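Local coordinates for predicted component of a thermophile-specific DNA repair system, contains a RAMP domain (Methanopyrus kandleri, PDB 4N0L), which is the Csm3 RAMP protein of a type III-A CRISPR system, has an RRM-like fold, binds crRNA and is thought to act as an RNA endonuclease, at residues P107-L110 with T114-V117; A65-R70 with D75-A80; V91-Y96 with V232-E237. One frame throughout, in Å; residues are numbered along the deposited sequence.

Contact 1 of 3, residues P107-L110 with T114-V117; sequences PPWL and TCPV. With ZN (zinc ion), chain C.
Cys115, which meets Trp109 through its sulfur, is also a zinc ligand. Cys115 SG binds the zinc ion at 2.3 Å, and His86, Cys88 and Cys118 complete a site of three cysteines and one histidine, in which Cys115 and Cys118 form a CxxC pair. The thiolate stands anti to its own backbone N (chi1 -175°), a torsion that carries it to the metal and to the indole together.

Sulfur-aromatic contact comes next. Cys115 SG lies 3.4 Å from Trp109 CD1 and 4.5 Å from the centroid of the five-membered ring, 71° off the ring normal, so the approach is oblique. Cys115 CB reaches the indole edge in plane, while Pro107 CB rests on one indole face, offset toward the rim.

Van der Waals packing supplies the rest. Leu110 CD2 lies over the peptide leading into Cys115, 3.4 Å from Thr114 C, and also meets Cys115 CB. Pro116 CD touches the carbonyl of Trp109, 3.7 Å from Trp109 O.

The one backbone bond inside 107-110, Leu110 N to Pro107 O, closes a type I turn that presents Trp109 and Leu110 side by side. With all the touching residues buried and no hydrogen bond between the segments, the result is a zinc thiolate flanked on this side by indole and leucine carbon.

Contact 2 of 3, residues A65-R70 with D75-A80; sequences AWMKSR and DVFFGA
Met67 lies across the ring of Phe77, and this pair carries most of the contact between the end of helix 51-69 and the short helix 74-78. Both side chains leave the backbone toward the opposite segment, and Met67 CA and Phe77 CA are 6.7 Å apart. Met67 CB sits almost squarely above the Phe77 ring, 3.7 Å from its centroid and 11° off the normal, which meets the definition of a CH-pi contact. Beyond it, Met67 CG packs against Phe77 CG.

The thioether then leaves the ring centre. With chi1 180° and chi2 -168° the methionine runs extended as far as its sulfur, and these two torsions put SD between two phenylalanines. Met67 SD is 3.6 Å from Phe78 CE2 and stands oblique to the rings of both Phe77 and Phe78, giving two Met-aromatic contacts. The phenylalanines also pack on each other, since Phe77 CD2 stands over the centre of one face of Phe78.

Trp66 takes the far end of Phe77. Its side chain crosses Phe77 at about a right angle, and Phe77 CE1 meets the indole edge in plane, 3.9 Å from Trp66 CD1. The indole N-H is used elsewhere, bonding to Trp109 O in the loop before the zinc ligands Cys115 and Cys118, while Arg70 NE lies above one indole face.

Phe77 also stacks with the zinc ligand His86 and accepts a hydrogen bond from its ND1 through the backbone O, consistent with a second-shell role in orienting the imidazole. Because no hydrogen bond joins the two segments, their cohesion must come from dispersion and sulfur-ring contacts within an aromatic cluster beside the metal site.

Contact 3 of 3, residues V91-Y96 with V232-E237; sequences VRREVY and VEDGEE
Arg93, at the start of helix 93-99, turns its guanidinium to Asp234, Glu236 and Glu237 of the loop before helix 238-255. Asp234 makes the tight part. Arg93 NH1 donates to Asp234 OD2 at 3.1 Å with an angle of 164° at the hydrogen, and this oxygen lies almost in the guanidinium plane. The second bond, Arg93 NH2 to Asp234 OD1, is short at 2.6 Å but bent to 129°, hence weak as a hydrogen bond although part of the same salt bridge. The two groups are not coplanar: their planes stand 67° apart, and OD2 is approached from above the carboxylate. A bend at chi3 in the arginine turns the guanidinium into this position.

Glu237 borders the buried side more loosely. Glu237 OE2 forms a longer salt bridge with Arg93 NH1 at 3.5 Å, and the stronger partners of this glutamate lie outside the two segments: Thr114 OG1 bonds to OE2, and Arg171 forms a salt bridge with OE1.

The exposed Glu236 marks the solvent side. Its carboxylate lies over one guanidinium face, and Glu236 OE1 is 2.9 Å from Arg93 NH2 yet well out of the plane, a pairing of charges with no N-H aimed at it. By the opposite face sits a water that accepts from Arg93 N at 3.3 Å and donates weakly to Asp234 OD1.

One cation thus faces three acidic groups but directs its hydrogen bonds at one. The chemistry implies a salt-bridge network of Arg93 with Asp234, Glu236 and Glu237, in which Asp234 supplies direction and the two glutamates probably add mainly charge.

Overall arrangement
From the N terminus, contact 2 comes first: it closes the short connection between helix 51-69 and helix 74-78, folding one against the other. Contact 3 opens next at 91-96 and closes only at 232-237, a long-range link from helix 93-99 to the loop between strand 223-231 of the antiparallel sheet and helix 238-255. Within that span lies contact 1, a tight local loop running into helix 116-121. Contact 1 touches both others, contact 2 through the 107-110 loop and contact 3 through Thr114. Contacts 2 and 3 do not meet; their centres are about 21 Å apart, with the zinc-bearing segment bridging them.

Contact 1 of 3, residues P107-L110 with T114-V117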
loop_
_atom_site.group_PDB
_atom_site.type_symbol
_atom_site.label_atom_id
_atom_site.label_comp_id
_atom_site.label_asym_id
_atom_site.label_seq_id
_atom_site.Cartn_x
_atom_site.Cartn_y
_atom_site.Cartn_z
ATOM N N PRO A 107 10.070 18.052 -11.854
ATOM C CA PRO A 107 8.682 17.736 -11.502
ATOM C C PRO A 107 8.531 17.701 -9.985
ATOM O O PRO A 107 9.309 17.019 -9.319
ATOM C CB PRO A 107 8.463 16.354 -12.122
ATOM C CG PRO A 107 9.457 16.276 -13.236
ATOM C CD PRO A 107 10.647 17.078 -12.797
ATOM N N PRO A 108 7.547 18.434 -9.444
ATOM C CA PRO A 108 7.486 18.679 -7.998
ATOM C C PRO A 108 7.124 17.447 -7.164
ATOM O O PRO A 108 7.272 17.487 -5.943
ATOM C CB PRO A 108 6.395 19.748 -7.879
ATOM C CG PRO A 108 5.523 19.520 -9.059
ATOM C CD PRO A 108 6.435 19.076 -10.164
ATOM N N TRP A 109 6.674 16.373 -7.806
ATOM C CA TRP A 109 6.283 15.167 -7.083
ATOM C C TRP A 109 7.445 14.185 -6.995
ATOM O O TRP A 109 7.263 13.026 -6.621
ATOM C CB TRP A 109 5.087 14.491 -7.755
ATOM C CG TRP A 109 5.388 13.964 -9.124
ATOM C CD1 TRP A 109 5.914 12.743 -9.434
ATOM C CD2 TRP A 109 5.169 14.635 -10.370
ATOM N NE1 TRP A 109 6.044 12.616 -10.796
ATOM C CE2 TRP A 109 5.593 13.763 -11.393
ATOM C CE3 TRP A 109 4.660 15.889 -10.720
ATOM C CZ2 TRP A 109 5.521 14.106 -12.742
ATOM C CZ3 TRP A 109 4.591 16.227 -12.060
ATOM C CH2 TRP A 109 5.019 15.339 -13.054
ATOM N N LEU A 110 8.636 14.652 -7.348
ATOM C CA LEU A 110 9.815 13.799 -7.334
ATOM C C LEU A 110 10.609 13.985 -6.039
ATOM O O LEU A 110 10.665 15.086 -5.493
ATOM C CB LEU A 110 10.698 14.104 -8.548
ATOM C CG LEU A 110 10.261 13.483 -9.878
ATOM C CD1 LEU A 110 11.374 13.571 -10.916
ATOM C CD2 LEU A 110 9.813 12.046 -9.686
ATOM N N THR A 114 13.092 10.235 -8.060
ATOM C CA THR A 114 12.079 9.211 -8.308
ATOM C C THR A 114 10.743 9.529 -7.644
ATOM O O THR A 114 10.669 10.333 -6.716
ATOM C CB THR A 114 12.542 7.824 -7.822
ATOM O OG1 THR A 114 12.795 7.865 -6.413
ATOM C CG2 THR A 114 13.803 7.386 -8.560
ATOM N N CYS A 115 9.690 8.883 -8.136
ATOM C CA CYS A 115 8.340 9.089 -7.627
ATOM C C CYS A 115 7.963 8.000 -6.628
ATOM O O CYS A 115 7.884 6.827 -6.990
ATOM C CB CYS A 115 7.333 9.116 -8.778
ATOM S SG CYS A 115 5.633 9.520 -8.292
ATOM N N PRO A 116 7.730 8.390 -5.366
ATOM C CA PRO A 116 7.337 7.463 -4.298
ATOM C C PRO A 116 6.045 6.719 -4.616
ATOM O O PRO A 116 5.959 5.516 -4.378
ATOM C CB PRO A 116 7.149 8.380 -3.087
ATOM C CG PRO A 116 7.970 9.581 -3.390
ATOM C CD PRO A 116 7.879 9.768 -4.870
ATOM N N VAL A 117 5.053 7.437 -5.132
ATOM C CA VAL A 117 3.773 6.838 -5.499
ATOM C C VAL A 117 3.937 5.675 -6.470
ATOM O O VAL A 117 3.521 4.551 -6.193
ATOM C CB VAL A 117 2.828 7.872 -6.137
ATOM C CG1 VAL A 117 1.533 7.202 -6.585
ATOM C CG2 VAL A 117 2.540 9.003 -5.161
HETATM ZN ZN ZN C . 4.523 8.877 -10.225
#

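Contact 2 of 3, residues A65-R70 with D75-A80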
loop_
_atom_site.group_PDB
_atom_site.type_symbol
_atom_site.label_atom_id
_atom_site.label_comp_id
_atom_site.label_asym_id
_atom_site.label_seq_id
_atom_site.Cartn_x
_atom_site.Cartn_y
_atom_site.Cartn_z
ATOM N N ALA A 65 -2.315 12.552 -0.641
ATOM C CA ALA A 65 -1.556 13.110 0.473
ATOM C C ALA A 65 -0.201 13.619 0.001
ATOM O O ALA A 65 0.261 14.670 0.438
ATOM C CB ALA A 65 -1.379 12.076 1.571
ATOM N N TRP A 66 0.428 12.865 -0.897
ATOM C CA TRP A 66 1.713 13.254 -1.467
ATOM C C TRP A 66 1.572 14.556 -2.241
ATOM O O TRP A 66 2.387 15.468 -2.093
ATOM C CB TRP A 66 2.254 12.149 -2.378
ATOM C CG TRP A 66 3.627 12.413 -2.923
ATOM C CD1 TRP A 66 3.964 12.625 -4.230
ATOM C CD2 TRP A 66 4.850 12.484 -2.178
ATOM N NE1 TRP A 66 5.318 12.825 -4.344
ATOM C CE2 TRP A 66 5.885 12.744 -3.100
ATOM C CE3 TRP A 66 5.170 12.354 -0.824
ATOM C CZ2 TRP A 66 7.216 12.877 -2.708
ATOM C CZ3 TRP A 66 6.493 12.487 -0.437
ATOM C CH2 TRP A 66 7.499 12.746 -1.376
ATOM N N MET A 67 0.526 14.633 -3.060
ATOM C CA MET A 67 0.235 15.819 -3.857
ATOM C C MET A 67 0.062 17.058 -2.980
ATOM O O MET A 67 0.701 18.084 -3.211
ATOM C CB MET A 67 -1.024 15.591 -4.701
ATOM C CG MET A 67 -1.426 16.775 -5.566
ATOM S SD MET A 67 -3.079 16.600 -6.278
ATOM C CE MET A 67 -4.111 16.923 -4.849
ATOM N N LYS A 68 -0.803 16.957 -1.975
ATOM C CA LYS A 68 -1.099 18.089 -1.100
ATOM C C LYS A 68 0.066 18.476 -0.192
ATOM O O LYS A 68 0.270 19.656 0.085
ATOM C CB LYS A 68 -2.342 17.801 -0.255
ATOM C CG LYS A 68 -3.644 18.137 -0.969
ATOM C CD LYS A 68 -4.746 17.134 -0.676
ATOM C CE LYS A 68 -5.983 17.440 -1.512
ATOM N NZ LYS A 68 -6.968 16.323 -1.512
ATOM N N SER A 69 0.827 17.487 0.270
ATOM C CA SER A 69 1.958 17.748 1.160
ATOM C C SER A 69 3.038 18.581 0.473
ATOM O O SER A 69 3.809 19.278 1.130
ATOM C CB SER A 69 2.558 16.436 1.668
ATOM O OG SER A 69 3.216 15.743 0.623
ATOM N N ARG A 70 3.094 18.495 -0.851
ATOM C CA ARG A 70 4.048 19.276 -1.631
ATOM C C ARG A 70 3.367 20.446 -2.332
ATOM O O ARG A 70 3.983 21.132 -3.150
ATOM C CB ARG A 70 4.765 18.392 -2.649
ATOM C CG ARG A 70 5.804 17.475 -2.032
ATOM C CD ARG A 70 6.403 16.552 -3.068
ATOM N NE ARG A 70 7.623 15.914 -2.586
ATOM C CZ ARG A 70 8.850 16.367 -2.826
ATOM N NH1 ARG A 70 9.025 17.456 -3.560
ATOM N NH2 ARG A 70 9.902 15.721 -2.343
ATOM N N ASP A 75 -3.796 19.556 -11.658
ATOM C CA ASP A 75 -3.549 19.519 -13.098
ATOM C C ASP A 75 -2.146 18.995 -13.404
ATOM O O ASP A 75 -1.963 18.165 -14.290
ATOM C CB ASP A 75 -3.739 20.903 -13.720
ATOM C CG ASP A 75 -5.200 21.260 -13.918
ATOM O OD1 ASP A 75 -6.070 20.403 -13.653
ATOM O OD2 ASP A 75 -5.478 22.398 -14.353
ATOM N N VAL A 76 -1.159 19.483 -12.661
ATOM C CA VAL A 76 0.221 19.038 -12.827
ATOM C C VAL A 76 0.411 17.601 -12.341
ATOM O O VAL A 76 1.064 16.791 -13.002
ATOM C CB VAL A 76 1.203 19.966 -12.071
ATOM C CG1 VAL A 76 2.615 19.392 -12.091
ATOM C CG2 VAL A 76 1.180 21.364 -12.668
ATOM N N PHE A 77 -0.169 17.287 -11.187
ATOM C CA PHE A 77 0.043 15.985 -10.561
ATOM C C PHE A 77 -0.646 14.842 -11.310
ATOM O O PHE A 77 -0.074 13.764 -11.462
ATOM C CB PHE A 77 -0.435 16.018 -9.107
ATOM C CG PHE A 77 -0.100 14.776 -8.331
ATOM C CD1 PHE A 77 1.207 14.516 -7.949
ATOM C CD2 PHE A 77 -1.090 13.872 -7.982
ATOM C CE1 PHE A 77 1.522 13.374 -7.234
ATOM C CE2 PHE A 77 -0.783 12.730 -7.264
ATOM C CZ PHE A 77 0.523 12.479 -6.891
ATOM N N PHE A 78 -1.872 15.073 -11.771
ATOM C CA PHE A 78 -2.643 14.015 -12.420
ATOM C C PHE A 78 -2.630 14.115 -13.943
ATOM O O PHE A 78 -2.957 13.146 -14.635
ATOM C CB PHE A 78 -4.088 14.025 -11.920
ATOM C CG PHE A 78 -4.237 13.598 -10.484
ATOM C CD1 PHE A 78 -3.891 12.315 -10.089
ATOM C CD2 PHE A 78 -4.726 14.479 -9.530
ATOM C CE1 PHE A 78 -4.025 11.918 -8.768
ATOM C CE2 PHE A 78 -4.867 14.086 -8.210
ATOM C CZ PHE A 78 -4.516 12.804 -7.828
ATOM N N GLY A 79 -2.241 15.278 -14.460
ATOM C CA GLY A 79 -2.188 15.506 -15.893
ATOM C C GLY A 79 -3.475 15.162 -16.618
ATOM O O GLY A 79 -4.547 15.666 -16.279
ATOM N N ALA A 80 -3.368 14.277 -17.603
ATOM C CA ALA A 80 -4.509 13.893 -18.424
ATOM C C ALA A 80 -5.515 13.033 -17.657
ATOM O O ALA A 80 -6.620 12.787 -18.137
ATOM C CB ALA A 80 -4.031 13.161 -19.671
#

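Contact 3 of 3, residues V91-Y96 with V232-E237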
loop_
_atom_site.group_PDB
_atom_site.type_symbol
_atom_site.label_atom_id
_atom_site.label_comp_id
_atom_site.label_asym_id
_atom_site.label_seq_id
_atom_site.Cartn_x
_atom_site.Cartn_y
_atom_site.Cartn_z
ATOM N N VAL A 91 10.382 6.075 -12.079
ATOM C CA VAL A 91 10.284 5.014 -11.083
ATOM C C VAL A 91 11.645 4.487 -10.632
ATOM O O VAL A 91 11.745 3.782 -9.628
ATOM C CB VAL A 91 9.455 3.836 -11.623
ATOM C CG1 VAL A 91 8.000 4.244 -11.773
ATOM C CG2 VAL A 91 10.015 3.360 -12.953
ATOM N N ARG A 92 12.687 4.826 -11.384
ATOM C CA ARG A 92 14.056 4.507 -10.996
ATOM C C ARG A 92 14.968 5.675 -11.347
ATOM O O ARG A 92 14.682 6.437 -12.270
ATOM C CB ARG A 92 14.529 3.221 -11.677
ATOM C CG ARG A 92 13.758 2.877 -12.941
ATOM C CD ARG A 92 14.679 2.733 -14.142
ATOM N NE ARG A 92 15.486 1.518 -14.078
ATOM N N ARG A 93 16.060 5.816 -10.604
ATOM C CA ARG A 93 16.930 6.978 -10.744
ATOM C C ARG A 93 17.559 7.092 -12.130
ATOM O O ARG A 93 17.859 8.196 -12.575
ATOM C CB ARG A 93 18.024 6.955 -9.679
ATOM C CG ARG A 93 17.627 7.653 -8.389
ATOM C CD ARG A 93 18.816 7.812 -7.462
ATOM N NE ARG A 93 19.537 6.554 -7.296
ATOM C CZ ARG A 93 19.131 5.559 -6.515
ATOM N NH1 ARG A 93 18.007 5.672 -5.822
ATOM N NH2 ARG A 93 19.853 4.449 -6.429
ATOM N N GLU A 94 17.749 5.961 -12.804
ATOM C CA GLU A 94 18.239 5.960 -14.182
ATOM C C GLU A 94 17.398 6.877 -15.062
ATOM O O GLU A 94 17.928 7.757 -15.742
ATOM C CB GLU A 94 18.242 4.548 -14.765
ATOM C CG GLU A 94 19.394 3.674 -14.306
ATOM C CD GLU A 94 19.027 2.205 -14.257
ATOM O OE1 GLU A 94 17.893 1.887 -13.844
ATOM O OE2 GLU A 94 19.870 1.369 -14.644
ATOM N N VAL A 95 16.086 6.653 -15.040
ATOM C CA VAL A 95 15.130 7.456 -15.799
ATOM C C VAL A 95 15.342 8.959 -15.617
ATOM O O VAL A 95 15.394 9.702 -16.597
ATOM C CB VAL A 95 13.678 7.104 -15.411
ATOM C CG1 VAL A 95 12.702 8.085 -16.039
ATOM C CG2 VAL A 95 13.350 5.680 -15.831
ATOM N N TYR A 96 15.465 9.407 -14.369
ATOM C CA TYR A 96 15.648 10.832 -14.105
ATOM C C TYR A 96 16.982 11.362 -14.630
ATOM O O TYR A 96 17.035 12.456 -15.193
ATOM C CB TYR A 96 15.541 11.130 -12.612
ATOM C CG TYR A 96 15.846 12.576 -12.283
ATOM C CD1 TYR A 96 14.900 13.570 -12.504
ATOM C CD2 TYR A 96 17.078 12.949 -11.759
ATOM C CE1 TYR A 96 15.172 14.893 -12.212
ATOM C CE2 TYR A 96 17.359 14.271 -11.464
ATOM C CZ TYR A 96 16.403 15.238 -11.692
ATOM O OH TYR A 96 16.675 16.554 -11.399
ATOM N N VAL A 232 12.530 -5.281 -1.863
ATOM C CA VAL A 232 13.669 -4.376 -1.805
ATOM C C VAL A 232 14.356 -4.338 -3.166
ATOM O O VAL A 232 14.852 -5.356 -3.647
ATOM C CB VAL A 232 14.682 -4.798 -0.722
ATOM C CG1 VAL A 232 15.877 -3.854 -0.712
ATOM C CG2 VAL A 232 14.014 -4.849 0.643
ATOM N N GLU A 233 14.382 -3.164 -3.787
ATOM C CA GLU A 233 14.986 -3.016 -5.107
ATOM C C GLU A 233 16.123 -2.010 -5.069
ATOM O O GLU A 233 17.142 -2.183 -5.732
ATOM C CB GLU A 233 13.945 -2.573 -6.135
ATOM C CG GLU A 233 13.035 -3.681 -6.625
ATOM C CD GLU A 233 11.950 -3.171 -7.556
ATOM O OE1 GLU A 233 11.772 -1.938 -7.648
ATOM O OE2 GLU A 233 11.276 -4.003 -8.197
ATOM N N ASP A 234 15.936 -0.956 -4.284
ATOM C CA ASP A 234 16.909 0.119 -4.198
ATOM C C ASP A 234 17.192 0.454 -2.741
ATOM O O ASP A 234 16.350 1.037 -2.058
ATOM C CB ASP A 234 16.406 1.355 -4.941
ATOM C CG ASP A 234 17.458 2.434 -5.043
ATOM O OD1 ASP A 234 18.123 2.515 -6.096
ATOM O OD2 ASP A 234 17.624 3.198 -4.069
ATOM N N GLY A 235 18.378 0.076 -2.271
ATOM C CA GLY A 235 18.778 0.296 -0.891
ATOM C C GLY A 235 18.636 1.727 -0.406
ATOM O O GLY A 235 18.291 1.969 0.751
ATOM N N GLU A 236 18.906 2.675 -1.294
ATOM C CA GLU A 236 18.843 4.092 -0.960
ATOM C C GLU A 236 17.409 4.557 -0.723
ATOM O O GLU A 236 17.176 5.543 -0.024
ATOM C CB GLU A 236 19.497 4.921 -2.062
ATOM C CG GLU A 236 21.016 4.858 -2.042
ATOM C CD GLU A 236 21.635 5.321 -3.345
ATOM O OE1 GLU A 236 21.776 4.483 -4.260
ATOM O OE2 GLU A 236 21.978 6.517 -3.454
ATOM N N GLU A 237 16.451 3.851 -1.316
ATOM C CA GLU A 237 15.041 4.210 -1.184
ATOM C C GLU A 237 14.302 3.309 -0.199
ATOM O O GLU A 237 13.091 3.436 -0.027
ATOM C CB GLU A 237 14.342 4.156 -2.544
ATOM C CG GLU A 237 14.568 5.377 -3.418
ATOM C CD GLU A 237 14.249 5.120 -4.877
ATOM O OE1 GLU A 237 13.728 4.030 -5.193
ATOM O OE2 GLU A 237 14.507 6.017 -5.707
HETATM O O HOH W 1 16.239 3.773 -8.042
#